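Local coordinates for putative periplasmic or exported protein (Salmonella enterica subsp. enterica serovar Typhimurium, PDB 4GQZ) that probably binds copper in the bacterial periplasm and contributes to copper resistance, as a member of the CueP family that forms a V-shaped dimer, at residues I27-Q32 with Q113-G118; P70-T75 with G88-K93; H76-H81 with Q152-E157. All blocks are in the same frame, centred on the assembly; numbering follows the deposited sequence.

Contact 1. Residues I27-Q32 with Q113-G118; sequences IDQTPQ and QSYRNG
Asp28, at the end of helix 20-28, has CG anti to the backbone N (chi1 -150°), and ND2 of Asn117 donates to its OD1 over 2.9 Å, nearly along the C-O axis, with carboxylate and amide planes 79° apart. Both oxygens have further partners, His81 at OD1 and the hydroxyls of Tyr65 and Ser67 at OD2, which would favour the charged form. Gln29, where the chain leaves the helix, lays its CG over the centre of the Tyr115 ring, 3.4 Å from the centroid, in a CH-pi contact; one water joins its NE2 to Tyr115 OH, which also bonds to the backbone of Gly121. At Thr30 a single water donates to the carbonyls of Asp28 and Thr30 and accepts from Asn117 N. Pro31, centre of an inverse gamma turn, sets its CA 3.7 Å from CB of Arg116; Gln32 O lies 3.6 Å from CG of Arg116 and, further off, over the rim of one guanidinium face. The principle illustrated is a helix end docked on a type I beta turn, Tyr115 to Gly118. The turn lies between strands 111-113 and 120-125, so helix 20-28 is joined here to the beta framework.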
loop_
_atom_site.group_PDB
_atom_site.type_symbol
_atom_site.label_atom_id
_atom_site.label_comp_id
_atom_site.label_asym_id
_atom_site.label_seq_id
_atom_site.Cartn_x
_atom_site.Cartn_y
_atom_site.Cartn_z
ATOM N N ILE B 27 -8.549 -5.051 -10.764
ATOM C CA ILE B 27 -8.062 -5.771 -11.936
ATOM C C ILE B 27 -8.306 -7.268 -11.806
ATOM O O ILE B 27 -8.832 -7.909 -12.729
ATOM C CB ILE B 27 -6.573 -5.495 -12.187
ATOM C CG1 ILE B 27 -6.342 -4.010 -12.484
ATOM C CG2 ILE B 27 -6.069 -6.294 -13.376
ATOM C CD1 ILE B 27 -4.887 -3.689 -12.791
ATOM N N ASP B 28 -7.935 -7.838 -10.669
ATOM C CA ASP B 28 -8.102 -9.284 -10.465
ATOM C C ASP B 28 -9.565 -9.681 -10.549
ATOM O O ASP B 28 -9.901 -10.766 -11.024
ATOM C CB ASP B 28 -7.533 -9.682 -9.104
ATOM C CG ASP B 28 -6.995 -11.120 -9.077
ATOM O OD1 ASP B 28 -6.986 -11.821 -10.124
ATOM O OD2 ASP B 28 -6.562 -11.554 -7.993
ATOM N N GLN B 29 -10.449 -8.795 -10.103
ATOM C CA GLN B 29 -11.852 -9.155 -10.000
ATOM C C GLN B 29 -12.657 -8.719 -11.213
ATOM O O GLN B 29 -13.879 -8.864 -11.210
ATOM C CB GLN B 29 -12.464 -8.571 -8.723
ATOM C CG GLN B 29 -11.881 -9.138 -7.427
ATOM C CD GLN B 29 -12.392 -8.411 -6.200
ATOM O OE1 GLN B 29 -13.517 -7.918 -6.196
ATOM N NE2 GLN B 29 -11.569 -8.334 -5.153
ATOM N N THR B 30 -11.990 -8.200 -12.242
ATOM C CA THR B 30 -12.727 -7.702 -13.407
ATOM C C THR B 30 -13.510 -8.857 -14.048
ATOM O O THR B 30 -12.963 -9.937 -14.287
ATOM C CB THR B 30 -11.834 -6.942 -14.432
ATOM O OG1 THR B 30 -12.647 -6.427 -15.500
ATOM C CG2 THR B 30 -10.806 -7.856 -15.036
ATOM N N PRO B 31 -14.812 -8.649 -14.273
ATOM C CA PRO B 31 -15.658 -9.710 -14.829
ATOM C C PRO B 31 -15.595 -9.753 -16.351
ATOM O O PRO B 31 -16.633 -9.649 -17.008
ATOM C CB PRO B 31 -17.058 -9.286 -14.394
ATOM C CG PRO B 31 -16.991 -7.788 -14.409
ATOM C CD PRO B 31 -15.595 -7.447 -13.923
ATOM N N GLN B 32 -14.396 -9.887 -16.898
ATOM C CA GLN B 32 -14.221 -10.086 -18.332
ATOM C C GLN B 32 -13.424 -11.357 -18.547
ATOM O O GLN B 32 -12.647 -11.765 -17.678
ATOM C CB GLN B 32 -13.421 -8.945 -18.952
ATOM C CG GLN B 32 -14.022 -7.564 -18.841
ATOM C CD GLN B 32 -12.990 -6.511 -19.170
ATOM O OE1 GLN B 32 -11.901 -6.838 -19.645
ATOM N NE2 GLN B 32 -13.311 -5.249 -18.908
ATOM N N GLN B 113 -16.042 -15.803 -2.614
ATOM C CA GLN B 113 -16.469 -16.182 -3.954
ATOM C C GLN B 113 -15.310 -16.009 -4.925
ATOM O O GLN B 113 -14.715 -14.934 -4.982
ATOM C CB GLN B 113 -17.601 -15.253 -4.376
ATOM C CG GLN B 113 -18.342 -15.677 -5.621
ATOM C CD GLN B 113 -19.476 -16.625 -5.311
ATOM O OE1 GLN B 113 -19.535 -17.212 -4.226
ATOM N NE2 GLN B 113 -20.391 -16.775 -6.256
ATOM N N SER B 114 -14.968 -17.052 -5.683
ATOM C CA SER B 114 -13.934 -16.911 -6.718
ATOM C C SER B 114 -14.405 -15.926 -7.774
ATOM O O SER B 114 -15.608 -15.751 -7.970
ATOM C CB SER B 114 -13.599 -18.256 -7.366
ATOM O OG SER B 114 -14.750 -18.826 -7.977
ATOM N N TYR B 115 -13.467 -15.273 -8.451
ATOM C CA TYR B 115 -13.825 -14.257 -9.446
ATOM C C TYR B 115 -14.057 -14.904 -10.807
ATOM O O TYR B 115 -13.968 -16.133 -10.945
ATOM C CB TYR B 115 -12.732 -13.188 -9.562
ATOM C CG TYR B 115 -12.134 -12.794 -8.228
ATOM C CD1 TYR B 115 -12.934 -12.654 -7.104
ATOM C CD2 TYR B 115 -10.765 -12.590 -8.094
ATOM C CE1 TYR B 115 -12.393 -12.318 -5.874
ATOM C CE2 TYR B 115 -10.210 -12.251 -6.865
ATOM C CZ TYR B 115 -11.034 -12.115 -5.761
ATOM O OH TYR B 115 -10.507 -11.772 -4.526
ATOM N N ARG B 116 -14.344 -14.064 -11.798
ATOM C CA ARG B 116 -14.575 -14.486 -13.177
ATOM C C ARG B 116 -13.362 -15.252 -13.706
ATOM O O ARG B 116 -13.501 -16.172 -14.519
ATOM C CB ARG B 116 -14.869 -13.250 -14.042
ATOM C CG ARG B 116 -14.929 -13.505 -15.557
ATOM C CD ARG B 116 -15.984 -14.542 -15.890
ATOM N NE ARG B 116 -15.539 -15.399 -16.988
ATOM C CZ ARG B 116 -15.642 -15.069 -18.270
ATOM N NH1 ARG B 116 -16.183 -13.900 -18.606
ATOM N NH2 ARG B 116 -15.204 -15.903 -19.215
ATOM N N ASN B 117 -12.175 -14.886 -13.221
ATOM C CA ASN B 117 -10.949 -15.545 -13.650
ATOM C C ASN B 117 -10.614 -16.814 -12.856
ATOM O O ASN B 117 -9.551 -17.399 -13.045
ATOM C CB ASN B 117 -9.764 -14.566 -13.655
ATOM C CG ASN B 117 -9.323 -14.143 -12.242
ATOM O OD1 ASN B 117 -9.975 -14.465 -11.257
ATOM N ND2 ASN B 117 -8.213 -13.410 -12.157
ATOM N N GLY B 118 -11.511 -17.225 -11.964
ATOM C CA GLY B 118 -11.306 -18.437 -11.183
ATOM C C GLY B 118 -10.392 -18.302 -9.975
ATOM O O GLY B 118 -10.107 -19.298 -9.283
HETATM O O HOH W 1 -11.911 -12.077 -12.522
HETATM O O HOH W 2 -8.939 -9.320 -4.875
HETATM O O HOH W 3 -15.109 -11.249 -11.007
HETATM O O HOH W 4 -18.486 -12.463 -17.067
#

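Contact 2. Residues P70-T75 with G88-K93; sequences PYEWRT and GEMPNK
Glu89 reaches across to the loop 70-75 and takes up three consecutive backbone N-H groups, those of Glu72, Trp73 and Arg74, an example of one carboxylate organising an irregular loop. The two loops, both without regular secondary structure, flank strand 81-82 in the CueP fold. CG of Glu89 stands anti to its backbone N (chi1 -161°) and CD continues the extended chain. OE1 accepts two bonds: Glu72 N approaches it almost head-on, at 2.8 Å, and Trp73 N uses the syn lone pair. Arg74 N meets OE2 on the syn side, 2.9 Å away and almost straight at 175°. With three donors shared between its two oxygens, the carboxylate is probably stabilised as the anion.

The close-packed part is at the next residue, the buried selenomethionine Met90. SE and CG of Met90 both lie 3.5 Å from Pro70 O, with CA of Tyr71 next to SE and CB of Pro70 further off from it, while Phe95, Tyr136 and Leu160 add apolar contacts around Pro70 and Met90. Water enters even here, bridging Pro70 O to Met90 N.

Toward solvent the contact thins. Trp73 and Arg74 are exposed and the ends of their side chains lead away, although CB of Trp73 stays 3.3 Å from Glu89 OE2; CD of Arg74 covers the centre of the indole. Glu72 crosses Met90 at about a right angle, its OE1 3.7 Å from CE of Met90. A water donates to both Glu72 OE1, at 2.7 Å, and Glu89 OE1, more distantly.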
loop_
_atom_site.group_PDB
_atom_site.type_symbol
_atom_site.label_atom_id
_atom_site.label_comp_id
_atom_site.label_asym_id
_atom_site.label_seq_id
_atom_site.Cartn_x
_atom_site.Cartn_y
_atom_site.Cartn_z
ATOM N N PRO B 70 -8.437 -22.692 -6.771
ATOM C CA PRO B 70 -8.635 -24.123 -6.504
ATOM C C PRO B 70 -9.027 -24.849 -7.786
ATOM O O PRO B 70 -9.518 -24.217 -8.727
ATOM C CB PRO B 70 -9.797 -24.135 -5.511
ATOM C CG PRO B 70 -9.715 -22.772 -4.809
ATOM C CD PRO B 70 -9.311 -21.835 -5.946
ATOM N N TYR B 71 -8.816 -26.160 -7.836
ATOM C CA TYR B 71 -9.227 -26.904 -9.014
ATOM C C TYR B 71 -9.712 -28.303 -8.671
ATOM O O TYR B 71 -9.488 -28.799 -7.567
ATOM C CB TYR B 71 -8.099 -26.949 -10.046
ATOM C CG TYR B 71 -6.958 -27.891 -9.731
ATOM C CD1 TYR B 71 -5.906 -27.489 -8.920
ATOM C CD2 TYR B 71 -6.912 -29.179 -10.279
ATOM C CE1 TYR B 71 -4.847 -28.341 -8.640
ATOM C CE2 TYR B 71 -5.852 -30.031 -10.006
ATOM C CZ TYR B 71 -4.827 -29.602 -9.193
ATOM O OH TYR B 71 -3.772 -30.441 -8.900
ATOM N N GLU B 72 -10.393 -28.930 -9.620
ATOM C CA GLU B 72 -10.889 -30.282 -9.409
ATOM C C GLU B 72 -10.237 -31.263 -10.360
ATOM O O GLU B 72 -9.904 -32.388 -9.976
ATOM C CB GLU B 72 -12.407 -30.320 -9.566
ATOM C CG GLU B 72 -13.134 -29.865 -8.324
ATOM C CD GLU B 72 -14.610 -29.710 -8.555
ATOM O OE1 GLU B 72 -14.975 -29.198 -9.629
ATOM O OE2 GLU B 72 -15.394 -30.106 -7.668
ATOM N N TRP B 73 -10.054 -30.823 -11.598
ATOM C CA TRP B 73 -9.547 -31.686 -12.658
ATOM C C TRP B 73 -8.079 -31.416 -12.968
ATOM O O TRP B 73 -7.223 -32.248 -12.665
ATOM C CB TRP B 73 -10.412 -31.511 -13.911
ATOM C CG TRP B 73 -10.001 -32.339 -15.093
ATOM C CD1 TRP B 73 -9.380 -33.559 -15.078
ATOM C CD2 TRP B 73 -10.168 -31.987 -16.469
ATOM N NE1 TRP B 73 -9.161 -33.987 -16.371
ATOM C CE2 TRP B 73 -9.641 -33.043 -17.242
ATOM C CE3 TRP B 73 -10.706 -30.871 -17.124
ATOM C CZ2 TRP B 73 -9.639 -33.021 -18.643
ATOM C CZ3 TRP B 73 -10.712 -30.853 -18.518
ATOM C CH2 TRP B 73 -10.183 -31.923 -19.259
ATOM N N ARG B 74 -7.788 -30.265 -13.575
ATOM C CA ARG B 74 -6.419 -29.941 -13.990
ATOM C C ARG B 74 -5.997 -28.550 -13.568
ATOM O O ARG B 74 -6.841 -27.679 -13.290
ATOM C CB ARG B 74 -6.272 -30.053 -15.511
ATOM C CG ARG B 74 -6.569 -31.430 -16.052
ATOM C CD ARG B 74 -6.877 -31.347 -17.542
ATOM N NE ARG B 74 -5.676 -31.331 -18.375
ATOM C CZ ARG B 74 -5.021 -32.428 -18.749
ATOM N NH1 ARG B 74 -5.440 -33.629 -18.357
ATOM N NH2 ARG B 74 -3.940 -32.323 -19.512
ATOM N N THR B 75 -4.683 -28.337 -13.520
ATOM C CA THR B 75 -4.137 -27.037 -13.141
ATOM C C THR B 75 -2.927 -26.662 -14.002
ATOM O O THR B 75 -2.460 -27.453 -14.820
ATOM C CB THR B 75 -3.763 -26.996 -11.635
ATOM O OG1 THR B 75 -3.521 -25.640 -11.226
ATOM C CG2 THR B 75 -2.536 -27.834 -11.359
ATOM N N GLY B 88 -8.559 -19.557 -14.169
ATOM C CA GLY B 88 -8.654 -20.741 -13.329
ATOM C C GLY B 88 -9.842 -21.594 -13.746
ATOM O O GLY B 88 -10.752 -21.127 -14.454
ATOM N N GLU B 89 -9.842 -22.843 -13.285
ATOM C CA GLU B 89 -10.876 -23.816 -13.622
ATOM C C GLU B 89 -12.239 -23.503 -13.004
ATOM O O GLU B 89 -13.269 -23.927 -13.529
ATOM C CB GLU B 89 -10.428 -25.213 -13.166
ATOM C CG GLU B 89 -11.152 -26.381 -13.831
ATOM C CD GLU B 89 -10.583 -27.729 -13.411
ATOM O OE1 GLU B 89 -10.921 -28.188 -12.288
ATOM O OE2 GLU B 89 -9.808 -28.319 -14.207
HETATM N N MSE B 90 -12.258 -22.791 -11.880
HETATM C CA MSE B 90 -13.504 -22.666 -11.118
HETATM C C MSE B 90 -13.990 -21.231 -10.849
HETATM O O MSE B 90 -13.983 -20.782 -9.697
HETATM C CB MSE B 90 -13.383 -23.407 -9.779
HETATM C CG MSE B 90 -12.797 -24.809 -9.880
HETATM SE SE MSE B 90 -12.664 -25.715 -8.137
HETATM C CE MSE B 90 -14.578 -25.980 -7.762
ATOM N N PRO B 91 -14.453 -20.528 -11.896
ATOM C CA PRO B 91 -14.962 -19.161 -11.722
ATOM C C PRO B 91 -16.275 -19.114 -10.964
ATOM O O PRO B 91 -17.036 -20.087 -10.984
ATOM C CB PRO B 91 -15.208 -18.696 -13.161
ATOM C CG PRO B 91 -15.392 -19.974 -13.946
ATOM C CD PRO B 91 -14.417 -20.920 -13.312
ATOM N N ASN B 92 -16.530 -17.981 -10.317
ATOM C CA ASN B 92 -17.800 -17.712 -9.641
ATOM C C ASN B 92 -18.336 -18.856 -8.787
ATOM O O ASN B 92 -19.512 -19.213 -8.875
ATOM C CB ASN B 92 -18.849 -17.257 -10.656
ATOM C CG ASN B 92 -18.448 -15.975 -11.359
ATOM O OD1 ASN B 92 -18.071 -14.994 -10.712
ATOM N ND2 ASN B 92 -18.505 -15.979 -12.688
ATOM N N LYS B 93 -17.471 -19.425 -7.958
ATOM C CA LYS B 93 -17.871 -20.508 -7.072
ATOM C C LYS B 93 -17.681 -20.046 -5.640
ATOM O O LYS B 93 -16.794 -19.259 -5.370
ATOM C CB LYS B 93 -17.034 -21.769 -7.345
ATOM C CG LYS B 93 -17.346 -22.480 -8.682
ATOM C CD LYS B 93 -18.774 -22.997 -8.701
ATOM C CE LYS B 93 -19.097 -23.808 -9.964
ATOM N NZ LYS B 93 -18.372 -25.108 -9.985
HETATM O O HOH W 5 -10.177 -21.853 -10.116
HETATM O O HOH W 6 -14.056 -27.814 -11.704
#

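Contact 3. Residues H76-H81 with Q152-E157; sequences HPCFNH and QTCLTE
Phe79 carries CB of Gln152 over one face of its ring, 3.5 Å above the plane and offset toward the rim, a CH-pi contact between two side chains whose ring and amide planes are 27° apart. The phenyl group is exposed. The second ring, that of His81, has SG of Cys154 placed obliquely at 4.9 Å from its centroid; its NE2 bonds to Asp28, and the ring of Phe119 meets it as well.

The covalent link is a worked case of a disulfide joining a loop to a short strand. SG of Cys78 and SG of Cys154 are 2.1 Å apart, with a C-S-S-C torsion of 93°, close to the relaxed value for a disulfide. Hydrogen bonds hold the segments on both sides along the chain. Thr156 OG1, lying between its own backbone N and carbonyl carbon (chi1 51°), is set to donate to His76 O at 2.7 Å, and the methyl CG2 of Thr156 rests near CB of Cys78. Beyond the cystine, Phe79 O receives two weak bonds, from Thr153 N and Cys154 N. Thr153 OG1 accepts from His81 N over 3.0 Å and is bonded as well to Ile42 O, so a buried hydroxyl ties together three pieces of chain.

Strand 154-155 runs parallel to strand 63-68 at the border of the mixed sheet, with Leu155 turned away from 76-81 and touching Phe68, His143 and Ile145; on the other side of the contact the chain continues into strand 81-82, which pairs with strand 39-42.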
loop_
_atom_site.group_PDB
_atom_site.type_symbol
_atom_site.label_atom_id
_atom_site.label_comp_id
_atom_site.label_asym_id
_atom_site.label_seq_id
_atom_site.Cartn_x
_atom_site.Cartn_y
_atom_site.Cartn_z
ATOM N N HIS B 76 -2.442 -25.440 -13.835
ATOM C CA HIS B 76 -1.267 -24.982 -14.570
ATOM C C HIS B 76 -0.332 -24.312 -13.586
ATOM O O HIS B 76 -0.788 -23.759 -12.593
ATOM C CB HIS B 76 -1.676 -24.012 -15.675
ATOM C CG HIS B 76 -2.682 -24.582 -16.624
ATOM N ND1 HIS B 76 -4.033 -24.620 -16.343
ATOM C CD2 HIS B 76 -2.533 -25.169 -17.835
ATOM C CE1 HIS B 76 -4.674 -25.186 -17.351
ATOM N NE2 HIS B 76 -3.787 -25.526 -18.270
ATOM N N PRO B 77 0.983 -24.379 -13.841
ATOM C CA PRO B 77 1.944 -23.778 -12.916
ATOM C C PRO B 77 1.925 -22.261 -12.996
ATOM O O PRO B 77 1.495 -21.687 -13.998
ATOM C CB PRO B 77 3.288 -24.339 -13.390
ATOM C CG PRO B 77 3.085 -24.682 -14.826
ATOM C CD PRO B 77 1.645 -25.135 -14.925
ATOM N N CYS B 78 2.395 -21.621 -11.935
ATOM C CA CYS B 78 2.246 -20.182 -11.772
ATOM C C CYS B 78 3.239 -19.761 -10.702
ATOM O O CYS B 78 3.312 -20.395 -9.648
ATOM C CB CYS B 78 0.813 -19.889 -11.291
ATOM S SG CYS B 78 0.219 -18.186 -11.491
ATOM N N PHE B 79 4.021 -18.714 -10.948
ATOM C CA PHE B 79 4.825 -18.165 -9.861
ATOM C C PHE B 79 4.305 -16.785 -9.448
ATOM O O PHE B 79 3.807 -16.601 -8.330
ATOM C CB PHE B 79 6.320 -18.118 -10.191
ATOM C CG PHE B 79 7.176 -17.790 -8.998
ATOM C CD1 PHE B 79 7.389 -18.739 -7.999
ATOM C CD2 PHE B 79 7.734 -16.526 -8.846
ATOM C CE1 PHE B 79 8.158 -18.437 -6.883
ATOM C CE2 PHE B 79 8.503 -16.216 -7.728
ATOM C CZ PHE B 79 8.713 -17.172 -6.749
ATOM N N ASN B 80 4.409 -15.820 -10.352
ATOM C CA ASN B 80 3.763 -14.531 -10.139
ATOM C C ASN B 80 2.423 -14.481 -10.868
ATOM O O ASN B 80 2.342 -14.783 -12.055
ATOM C CB ASN B 80 4.689 -13.385 -10.557
ATOM C CG ASN B 80 5.777 -13.130 -9.531
ATOM O OD1 ASN B 80 5.568 -13.337 -8.329
ATOM N ND2 ASN B 80 6.945 -12.705 -9.989
ATOM N N HIS B 81 1.374 -14.105 -10.150
ATOM C CA HIS B 81 0.020 -14.133 -10.702
ATOM C C HIS B 81 -0.184 -13.137 -11.837
ATOM O O HIS B 81 0.158 -11.968 -11.712
ATOM C CB HIS B 81 -1.004 -13.859 -9.596
ATOM C CG HIS B 81 -2.422 -13.855 -10.074
ATOM N ND1 HIS B 81 -2.948 -14.856 -10.859
ATOM C CD2 HIS B 81 -3.433 -12.976 -9.861
ATOM C CE1 HIS B 81 -4.219 -14.595 -11.116
ATOM N NE2 HIS B 81 -4.536 -13.458 -10.521
ATOM N N GLN B 152 6.003 -16.617 -3.894
ATOM C CA GLN B 152 5.138 -16.482 -5.071
ATOM C C GLN B 152 3.816 -15.825 -4.710
ATOM O O GLN B 152 3.359 -15.928 -3.574
ATOM C CB GLN B 152 4.866 -17.852 -5.698
ATOM C CG GLN B 152 3.948 -18.721 -4.858
ATOM C CD GLN B 152 4.033 -20.196 -5.208
ATOM O OE1 GLN B 152 4.489 -21.003 -4.401
ATOM N NE2 GLN B 152 3.582 -20.555 -6.406
ATOM N N THR B 153 3.202 -15.153 -5.682
ATOM C CA THR B 153 1.920 -14.503 -5.458
ATOM C C THR B 153 0.794 -15.334 -6.062
ATOM O O THR B 153 -0.392 -14.986 -5.953
ATOM C CB THR B 153 1.921 -13.085 -6.048
ATOM O OG1 THR B 153 2.156 -13.138 -7.472
ATOM C CG2 THR B 153 3.012 -12.272 -5.380
ATOM N N CYS B 154 1.165 -16.446 -6.688
ATOM C CA CYS B 154 0.185 -17.289 -7.342
ATOM C C CYS B 154 0.269 -18.707 -6.793
ATOM O O CYS B 154 1.345 -19.306 -6.764
ATOM C CB CYS B 154 0.428 -17.288 -8.852
ATOM S SG CYS B 154 -0.916 -17.996 -9.787
ATOM N N LEU B 155 -0.868 -19.237 -6.353
ATOM C CA LEU B 155 -0.935 -20.598 -5.812
ATOM C C LEU B 155 -1.998 -21.376 -6.588
ATOM O O LEU B 155 -3.198 -21.089 -6.468
ATOM C CB LEU B 155 -1.280 -20.554 -4.319
ATOM C CG LEU B 155 -1.530 -21.905 -3.648
ATOM C CD1 LEU B 155 -0.337 -22.832 -3.830
ATOM C CD2 LEU B 155 -1.846 -21.727 -2.177
ATOM N N THR B 156 -1.576 -22.348 -7.400
ATOM C CA THR B 156 -2.530 -23.134 -8.185
ATOM C C THR B 156 -2.553 -24.600 -7.755
ATOM O O THR B 156 -3.380 -25.374 -8.234
ATOM C CB THR B 156 -2.232 -23.058 -9.699
ATOM O OG1 THR B 156 -0.852 -23.366 -9.923
ATOM C CG2 THR B 156 -2.507 -21.648 -10.245
ATOM N N GLU B 157 -1.653 -24.967 -6.846
ATOM C CA GLU B 157 -1.540 -26.356 -6.384
ATOM C C GLU B 157 -2.574 -26.675 -5.310
ATOM O O GLU B 157 -2.224 -27.014 -4.182
ATOM C CB GLU B 157 -0.128 -26.635 -5.840
ATOM C CG GLU B 157 0.977 -26.623 -6.914
ATOM C CD GLU B 157 2.399 -26.659 -6.330
ATOM O OE1 GLU B 157 3.364 -26.538 -7.122
ATOM O OE2 GLU B 157 2.562 -26.812 -5.093
#

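From the N terminus, the chain leaves helix 20-28 and, some eighty residues on, returns at 113-118 to close the loop of contact 1. Contact 2 nests within that span, closing a short loop between 70-75 and 88-93. Contact 3 starts directly after the first half of contact 2 and closes far downstream at 152-157, so it crosses both others along the chain. The three also touch in space. Asn117 O and Ser114 OG meet Gly88 N and Met90 O, joining contacts 1 and 2; contacts 1 and 3 share the Asp28-His81 bond, and Thr75 OG1 meets Thr156 O between contacts 2 and 3. Together they connect the helix, strand 81-82 and the loops around the mixed sheet.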